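Local coordinates for pyrrolysyl-tRNA synthetase (Desulfitobacterium hafniense, PDB 3DSQ), which probably attaches pyrrolysine to its cognate tRNA in an ATP-dependent reaction, as a homodimeric class II aminoacyl-tRNA synthetase, at residues P149-E154 against L177-T182. Sequence-based numbering, arbitrary orientation.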
loop_
_atom_site.group_PDB
_atom_site.type_symbol
_atom_site.label_atom_id
_atom_site.label_comp_id
_atom_site.label_asym_id
_atom_site.label_seq_id
_atom_site.Cartn_x
_atom_site.Cartn_y
_atom_site.Cartn_z
ATOM N N PRO B 149 -18.517 -11.104 18.467
ATOM C CA PRO B 149 -17.235 -10.415 18.264
ATOM C C PRO B 149 -17.021 -9.933 16.823
ATOM O O PRO B 149 -17.377 -10.622 15.863
ATOM C CB PRO B 149 -16.215 -11.472 18.674
ATOM C CG PRO B 149 -16.860 -12.741 18.178
ATOM C CD PRO B 149 -18.316 -12.561 18.593
ATOM N N ILE B 150 -16.438 -8.749 16.683
ATOM C CA ILE B 150 -16.161 -8.170 15.374
ATOM C C ILE B 150 -14.674 -8.328 15.041
ATOM O O ILE B 150 -13.813 -7.796 15.740
ATOM C CB ILE B 150 -16.540 -6.667 15.347
ATOM C CG1 ILE B 150 -18.067 -6.517 15.369
ATOM C CG2 ILE B 150 -15.945 -5.996 14.114
ATOM C CD1 ILE B 150 -18.548 -5.085 15.549
ATOM N N ARG B 151 -14.384 -9.061 13.970
ATOM C CA ARG B 151 -13.008 -9.309 13.555
ATOM C C ARG B 151 -12.619 -8.433 12.373
ATOM O O ARG B 151 -13.182 -8.549 11.286
ATOM C CB ARG B 151 -12.825 -10.789 13.200
ATOM C CG ARG B 151 -12.922 -11.684 14.410
ATOM C CD ARG B 151 -12.545 -13.128 14.114
ATOM N NE ARG B 151 -12.230 -13.818 15.362
ATOM C CZ ARG B 151 -11.916 -15.105 15.460
ATOM N NH1 ARG B 151 -11.869 -15.873 14.377
ATOM N NH2 ARG B 151 -11.643 -15.619 16.651
ATOM N N ILE B 152 -11.638 -7.564 12.601
ATOM C CA ILE B 152 -11.174 -6.637 11.579
ATOM C C ILE B 152 -9.644 -6.536 11.511
ATOM O O ILE B 152 -8.964 -6.653 12.526
ATOM C CB ILE B 152 -11.758 -5.235 11.866
ATOM C CG1 ILE B 152 -13.267 -5.251 11.628
ATOM C CG2 ILE B 152 -11.064 -4.185 11.030
ATOM C CD1 ILE B 152 -13.668 -5.341 10.192
ATOM N N PHE B 153 -9.103 -6.326 10.315
ATOM C CA PHE B 153 -7.661 -6.167 10.172
ATOM C C PHE B 153 -7.331 -5.315 8.967
ATOM O O PHE B 153 -8.156 -5.154 8.074
ATOM C CB PHE B 153 -6.943 -7.518 10.039
ATOM C CG PHE B 153 -7.048 -8.142 8.674
ATOM C CD1 PHE B 153 -8.190 -8.834 8.294
ATOM C CD2 PHE B 153 -5.977 -8.071 7.781
ATOM C CE1 PHE B 153 -8.266 -9.451 7.047
ATOM C CE2 PHE B 153 -6.040 -8.683 6.532
ATOM C CZ PHE B 153 -7.186 -9.375 6.163
ATOM N N GLU B 154 -6.129 -4.744 8.974
ATOM C CA GLU B 154 -5.644 -3.935 7.863
ATOM C C GLU B 154 -4.150 -4.171 7.699
ATOM O O GLU B 154 -3.423 -4.374 8.666
ATOM C CB GLU B 154 -5.917 -2.425 8.077
ATOM C CG GLU B 154 -5.438 -1.548 6.881
ATOM C CD GLU B 154 -5.890 -0.076 6.941
ATOM O OE1 GLU B 154 -5.594 0.680 5.983
ATOM O OE2 GLU B 154 -6.541 0.324 7.929
ATOM N N LEU B 177 -4.268 -7.031 13.226
ATOM C CA LEU B 177 -5.534 -7.742 13.278
ATOM C C LEU B 177 -6.139 -7.602 14.657
ATOM O O LEU B 177 -5.435 -7.535 15.660
ATOM C CB LEU B 177 -5.375 -9.217 12.884
ATOM C CG LEU B 177 -4.327 -10.168 13.454
ATOM C CD1 LEU B 177 -4.166 -9.990 14.941
ATOM C CD2 LEU B 177 -4.787 -11.594 13.124
ATOM N N THR B 178 -7.459 -7.558 14.701
ATOM C CA THR B 178 -8.142 -7.348 15.961
ATOM C C THR B 178 -9.469 -8.054 16.040
ATOM O O THR B 178 -10.038 -8.455 15.034
ATOM C CB THR B 178 -8.460 -5.862 16.153
ATOM O OG1 THR B 178 -9.460 -5.485 15.195
ATOM C CG2 THR B 178 -7.216 -5.002 15.918
ATOM N N GLU B 179 -9.955 -8.185 17.267
ATOM C CA GLU B 179 -11.251 -8.775 17.531
ATOM C C GLU B 179 -11.846 -7.924 18.636
ATOM O O GLU B 179 -11.225 -7.722 19.674
ATOM C CB GLU B 179 -11.147 -10.234 17.997
ATOM C CG GLU B 179 -12.519 -10.869 18.221
ATOM C CD GLU B 179 -12.449 -12.340 18.601
ATOM O OE1 GLU B 179 -12.032 -12.645 19.736
ATOM O OE2 GLU B 179 -12.811 -13.192 17.759
ATOM N N LEU B 180 -13.033 -7.394 18.377
ATOM C CA LEU B 180 -13.749 -6.569 19.337
ATOM C C LEU B 180 -14.882 -7.416 19.900
ATOM O O LEU B 180 -15.715 -7.918 19.145
ATOM C CB LEU B 180 -14.338 -5.341 18.645
ATOM C CG LEU B 180 -15.292 -4.472 19.467
ATOM C CD1 LEU B 180 -14.517 -3.675 20.512
ATOM C CD2 LEU B 180 -16.026 -3.532 18.527
ATOM N N GLY B 181 -14.908 -7.568 21.220
ATOM C CA GLY B 181 -15.950 -8.357 21.848
ATOM C C GLY B 181 -15.426 -9.695 22.335
ATOM O O GLY B 181 -16.197 -10.618 22.596
ATOM N N THR B 182 -14.109 -9.802 22.460
ATOM C CA THR B 182 -13.486 -11.033 22.929
ATOM C C THR B 182 -13.858 -11.264 24.395
ATOM O O THR B 182 -13.824 -10.332 25.196
ATOM C CB THR B 182 -11.944 -10.943 22.833
ATOM O OG1 THR B 182 -11.569 -10.552 21.508
ATOM C CG2 THR B 182 -11.306 -12.285 23.159
#
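I150 and L180 form a hydrogen-bonded pair, as do I152 and T178, in an antiparallel pairing of strands 150-154 and 177-180 whose directions differ by 161°. I150 N reaches L180 O at 2.7 Å, and L180 N returns a bond to I150 O at 2.8 Å. I152 O is gripped twice by T178, by its N at 2.8 Å and by its OG1 at 3.0 Å; W139 NE1 is a further partner of that hydroxyl. On the face carrying R151 and E179, the two side chains run side by side in a salt bridge, R151 NE donating to E179 OE2 at 2.5 Å. NE comes from the anti side of OE2, well out of the carboxylate plane, and R151 NH2 adds a weak bond to the same oxygen. Guanidinium and carboxylate planes are 21° apart. E179 CG, anti to the backbone N (chi1 -178°), packs against P149 CB at 3.8 Å. E179 OE1 takes the T182 hydroxyl and pairs with R190, so an alanine here would probably leave R151 and R190 close together without their shared counter-charge. Farther along, F153 CB meets L177 CB at 3.7 Å. The hairpin probably corresponds to motif 2 of the class II fold. Strands 90-91 and 250-256 flank it in the sheet; helix 187-201 packs over R151 and L177, and helix 132-142 over I150, I152 and T178.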